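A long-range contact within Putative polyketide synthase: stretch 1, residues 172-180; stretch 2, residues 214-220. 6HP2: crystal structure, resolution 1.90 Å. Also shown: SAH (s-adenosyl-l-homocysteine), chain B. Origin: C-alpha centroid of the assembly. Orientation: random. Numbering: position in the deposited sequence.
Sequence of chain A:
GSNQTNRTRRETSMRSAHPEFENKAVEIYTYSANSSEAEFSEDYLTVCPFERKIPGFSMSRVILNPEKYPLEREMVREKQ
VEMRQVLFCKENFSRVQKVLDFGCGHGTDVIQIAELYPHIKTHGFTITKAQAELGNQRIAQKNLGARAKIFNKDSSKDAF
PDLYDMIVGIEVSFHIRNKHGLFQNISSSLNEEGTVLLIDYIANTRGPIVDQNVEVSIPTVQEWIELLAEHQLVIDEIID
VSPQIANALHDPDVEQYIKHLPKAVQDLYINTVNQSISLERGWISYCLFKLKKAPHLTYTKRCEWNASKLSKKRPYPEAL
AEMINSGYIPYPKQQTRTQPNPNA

Stretch 1 (172-180) VSFHIRNKH
Stretch 2, residues 214-220: VEVSIPT

This is a compact, mostly polar contact in which a 3-10 turn and the start of a helix are held against the edge of a short strand by one backbone hydrogen bond and a lysine ammonium, with a small apolar patch beside them. The two stretches bury 335 Å² between them, counting both sides.

In stretch 1, residues 173-175 form a 3-10 segment, with phi near -70 to -85° and psi rising from -23° at Ser173 to -4° at His175. Ile176 N bonds Ser173 O at 2.9 Å, and His175 N bonds Val172 O at 3.3 Å. Ile176 then turns extended (-114/117), Arg177 and Asn178 (-69/-43, -93/85) lead out of the turn, and a helix begins at Lys179. In stretch 2, Glu215 has a left-handed backbone (57/57), after which residues 216-218 run as a strand with phi -121 to -143° and psi 116 to 134°. Pro219 continues the extended course at -72/151.

The register sets Phe174 CA 5.1 Å from Ser217 CA and His175 CA 5.0 Å from Val216 CA, so the paired residues run in opposite order along the two stretches. Ser217 N donates to Phe174 O at 2.9 Å and 162°, a nearly straight bond. The same carbonyl receives a CA-H...O contact from Val216 CA at 3.3 Å. Two more such contacts, Phe174 CA to Ser217 O at 3.4 Å and His175 CA to Glu215 O at 3.5 Å, show how closely the main chains approach.

Lys179 supplies the main side-chain link. Its CB points toward stretch 2, and chi angles of -48, -74, -175 and -164° (m, m, t, t) carry the ammonium to a cluster of oxygens. Lys179 NZ donates to Ser217 O at 2.8 Å and Ser217 OG at 2.9 Å, and within its own stretch NZ bonds Ser173 O and Ile176 O, both at 2.8 Å. A flexible chain ending in a positive charge suits this site, since it can gather carbonyls from both stretches. Its methylenes also serve: Lys179 CE lies 3.9 Å from Pro219 CG. Ser217, chi1 45° (p), points its CA-to-CB bond sideways, and its hydroxyl oxygen accepts from the lysine; a water lies 2.5 Å from Ser217 OG and donates to Phe174 O at 3.3 Å.

Phe174 (chi1 65°, p; chi2 86°) is buried and provides the apolar part. Phe174 CD1 lies 4.1 Å from Val216 CG1 (chi1 170°, t), which meets the ring obliquely, and Phe174 CB is 4.0 Å from Ile218 CG1 (-61/169, m, t). Branched aliphatic residues suit the strand and offer methyl and methylene groups to the phenylalanine.

His175 (chi1 -60°, m; chi2 -77°) points its CB away from the strand; His175 CB is 3.7 Å from C8 of S-adenosylhomocysteine. His175 ND1 is 2.7 Å from a second water, which donates to Glu215 O at 2.7 Å and bridges the stretches.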

# COMPACT_ATOMS: atom_id res chain seq x y z
N VAL A 172 -1.59 -4.60 1.11
CA VAL A 172 -1.34 -6.03 1.11
C VAL A 172 -1.67 -6.84 2.36
O VAL A 172 -2.07 -8.00 2.24
CB VAL A 172 0.15 -6.29 0.83
CG1 VAL A 172 0.49 -7.76 1.04
CG2 VAL A 172 0.52 -5.85 -0.58
N SER A 173 -1.55 -6.27 3.56
CA SER A 173 -1.74 -7.13 4.73
C SER A 173 -3.20 -7.47 5.00
O SER A 173 -3.46 -8.51 5.64
CB SER A 173 -1.10 -6.53 6.00
OG SER A 173 -1.96 -5.67 6.59
N PHE A 174 -4.16 -6.66 4.54
CA PHE A 174 -5.56 -7.00 4.77
C PHE A 174 -5.99 -8.19 3.93
O PHE A 174 -7.06 -8.76 4.20
CB PHE A 174 -6.52 -5.81 4.54
CG PHE A 174 -6.60 -5.29 3.16
CD1 PHE A 174 -7.45 -5.85 2.25
CD2 PHE A 174 -5.85 -4.20 2.77
CE1 PHE A 174 -7.56 -5.36 0.95
CE2 PHE A 174 -5.98 -3.69 1.47
CZ PHE A 174 -6.82 -4.29 0.57
N HIS A 175 -5.18 -8.61 2.96
CA HIS A 175 -5.45 -9.86 2.22
C HIS A 175 -4.89 -11.09 2.97
O HIS A 175 -5.03 -12.22 2.51
CB HIS A 175 -4.80 -9.85 0.82
CG HIS A 175 -5.28 -8.75 -0.07
ND1 HIS A 175 -6.49 -8.78 -0.70
CD2 HIS A 175 -4.69 -7.59 -0.43
CE1 HIS A 175 -6.65 -7.67 -1.40
NE2 HIS A 175 -5.56 -6.93 -1.26
N ILE A 176 -4.22 -10.89 4.08
CA ILE A 176 -3.43 -11.92 4.73
C ILE A 176 -4.06 -12.24 6.08
O ILE A 176 -4.08 -11.40 7.00
CB ILE A 176 -1.96 -11.49 4.89
CG1 ILE A 176 -1.34 -11.34 3.49
CG2 ILE A 176 -1.20 -12.49 5.73
CD1 ILE A 176 0.15 -10.86 3.52
N ARG A 177 -4.50 -13.47 6.22
CA ARG A 177 -5.16 -13.88 7.46
C ARG A 177 -4.19 -13.94 8.66
O ARG A 177 -4.52 -13.53 9.78
CB ARG A 177 -5.85 -15.24 7.27
CG ARG A 177 -6.63 -15.76 8.46
CD ARG A 177 -7.53 -16.95 8.08
NE ARG A 177 -6.77 -18.17 7.84
CZ ARG A 177 -6.54 -19.12 8.75
NH1 ARG A 177 -7.01 -18.99 9.99
NH2 ARG A 177 -5.83 -20.19 8.43
N ASN A 178 -3.00 -14.49 8.46
CA ASN A 178 -2.10 -14.82 9.56
C ASN A 178 -1.15 -13.65 9.78
O ASN A 178 -0.02 -13.64 9.31
CB ASN A 178 -1.38 -16.14 9.27
CG ASN A 178 -2.37 -17.30 9.12
OD1 ASN A 178 -2.45 -17.92 8.07
ND2 ASN A 178 -3.16 -17.57 10.16
N LYS A 179 -1.63 -12.69 10.57
CA LYS A 179 -0.92 -11.43 10.76
C LYS A 179 0.38 -11.63 11.52
O LYS A 179 1.37 -10.92 11.27
CB LYS A 179 -1.78 -10.45 11.54
CG LYS A 179 -3.23 -10.31 11.05
CD LYS A 179 -3.32 -9.53 9.80
CE LYS A 179 -4.84 -9.32 9.40
NZ LYS A 179 -4.97 -8.91 8.00
N HIS A 180 0.39 -12.54 12.50
CA HIS A 180 1.60 -12.71 13.30
C HIS A 180 2.67 -13.40 12.50
O HIS A 180 3.86 -13.08 12.65
CB HIS A 180 1.31 -13.45 14.60
CG HIS A 180 0.60 -12.61 15.60
ND1 HIS A 180 1.23 -11.60 16.29
CD2 HIS A 180 -0.70 -12.60 16.00
CE1 HIS A 180 0.36 -11.01 17.10
NE2 HIS A 180 -0.81 -11.59 16.93
N VAL A 214 -13.99 -13.25 0.61
CA VAL A 214 -12.99 -12.52 -0.18
C VAL A 214 -11.60 -12.54 0.46
O VAL A 214 -10.66 -11.91 -0.06
CB VAL A 214 -13.44 -11.07 -0.42
CG1 VAL A 214 -14.74 -11.03 -1.22
CG2 VAL A 214 -13.63 -10.34 0.91
N GLU A 215 -11.45 -13.22 1.59
CA GLU A 215 -10.18 -13.30 2.27
C GLU A 215 -9.67 -11.89 2.60
O GLU A 215 -8.58 -11.49 2.21
CB GLU A 215 -9.14 -14.07 1.45
CG GLU A 215 -9.19 -15.59 1.64
CD GLU A 215 -10.28 -16.27 0.82
OE1 GLU A 215 -10.25 -17.51 0.71
OE2 GLU A 215 -11.15 -15.56 0.27
N VAL A 216 -10.50 -11.15 3.32
CA VAL A 216 -10.15 -9.83 3.83
C VAL A 216 -10.28 -9.86 5.34
O VAL A 216 -11.34 -10.26 5.86
CB VAL A 216 -11.06 -8.75 3.20
CG1 VAL A 216 -10.91 -7.43 3.87
CG2 VAL A 216 -10.67 -8.56 1.72
N SER A 217 -9.27 -9.32 6.03
CA SER A 217 -9.28 -9.23 7.48
C SER A 217 -8.62 -7.91 7.85
O SER A 217 -7.43 -7.66 7.52
CB SER A 217 -8.51 -10.42 8.12
OG SER A 217 -7.29 -10.65 7.47
N ILE A 218 -9.37 -7.07 8.59
CA ILE A 218 -8.87 -5.74 8.91
C ILE A 218 -8.82 -5.59 10.42
O ILE A 218 -9.86 -5.61 11.05
CB ILE A 218 -9.74 -4.65 8.28
CG1 ILE A 218 -9.72 -4.80 6.76
CG2 ILE A 218 -9.34 -3.27 8.72
CD1 ILE A 218 -10.77 -3.92 6.05
N PRO A 219 -7.64 -5.42 11.01
CA PRO A 219 -7.54 -5.31 12.47
C PRO A 219 -8.08 -3.99 12.96
O PRO A 219 -8.05 -2.99 12.25
CB PRO A 219 -6.02 -5.40 12.74
CG PRO A 219 -5.44 -6.01 11.46
CD PRO A 219 -6.30 -5.49 10.37
N THR A 220 -8.60 -4.01 14.20
CA THR A 220 -9.01 -2.80 14.86
C THR A 220 -7.81 -1.93 15.24
O THR A 220 -6.66 -2.36 15.21
CB THR A 220 -9.77 -3.14 16.14
OG1 THR A 220 -8.86 -3.78 17.04
CG2 THR A 220 -10.95 -4.09 15.86
N SAH B . 1.46 -3.45 -3.86
CA SAH B . 0.98 -3.62 -5.23
CB SAH B . -0.13 -4.66 -5.32
CG SAH B . -1.25 -4.52 -4.30
SD SAH B . -2.60 -5.69 -4.65
C SAH B . 0.52 -2.28 -5.73
O SAH B . 0.09 -2.16 -6.88
OXT SAH B . 0.59 -1.30 -4.99
C5' SAH B . -2.24 -6.88 -3.33
C4' SAH B . -0.95 -7.66 -3.60
O4' SAH B . -0.66 -8.47 -2.44
C3' SAH B . -1.14 -8.70 -4.75
O3' SAH B . 0.07 -8.62 -5.52
C2' SAH B . -1.26 -10.07 -4.07
O2' SAH B . -0.79 -11.15 -4.82
C1' SAH B . -0.41 -9.81 -2.81
N9 SAH B . -0.64 -10.71 -1.68
C8 SAH B . -1.81 -10.95 -1.02
N7 SAH B . -1.55 -11.88 -0.10
C5 SAH B . -0.23 -12.19 -0.14
C6 SAH B . 0.58 -13.07 0.57
N6 SAH B . 0.15 -13.83 1.58
N1 SAH B . 1.91 -13.13 0.28
C2 SAH B . 2.44 -12.40 -0.77
N3 SAH B . 1.62 -11.56 -1.48
C4 SAH B . 0.32 -11.49 -1.19
O HOH W 1 -7.31 -11.85 5.24
O HOH W 2 -7.64 -11.23 -0.31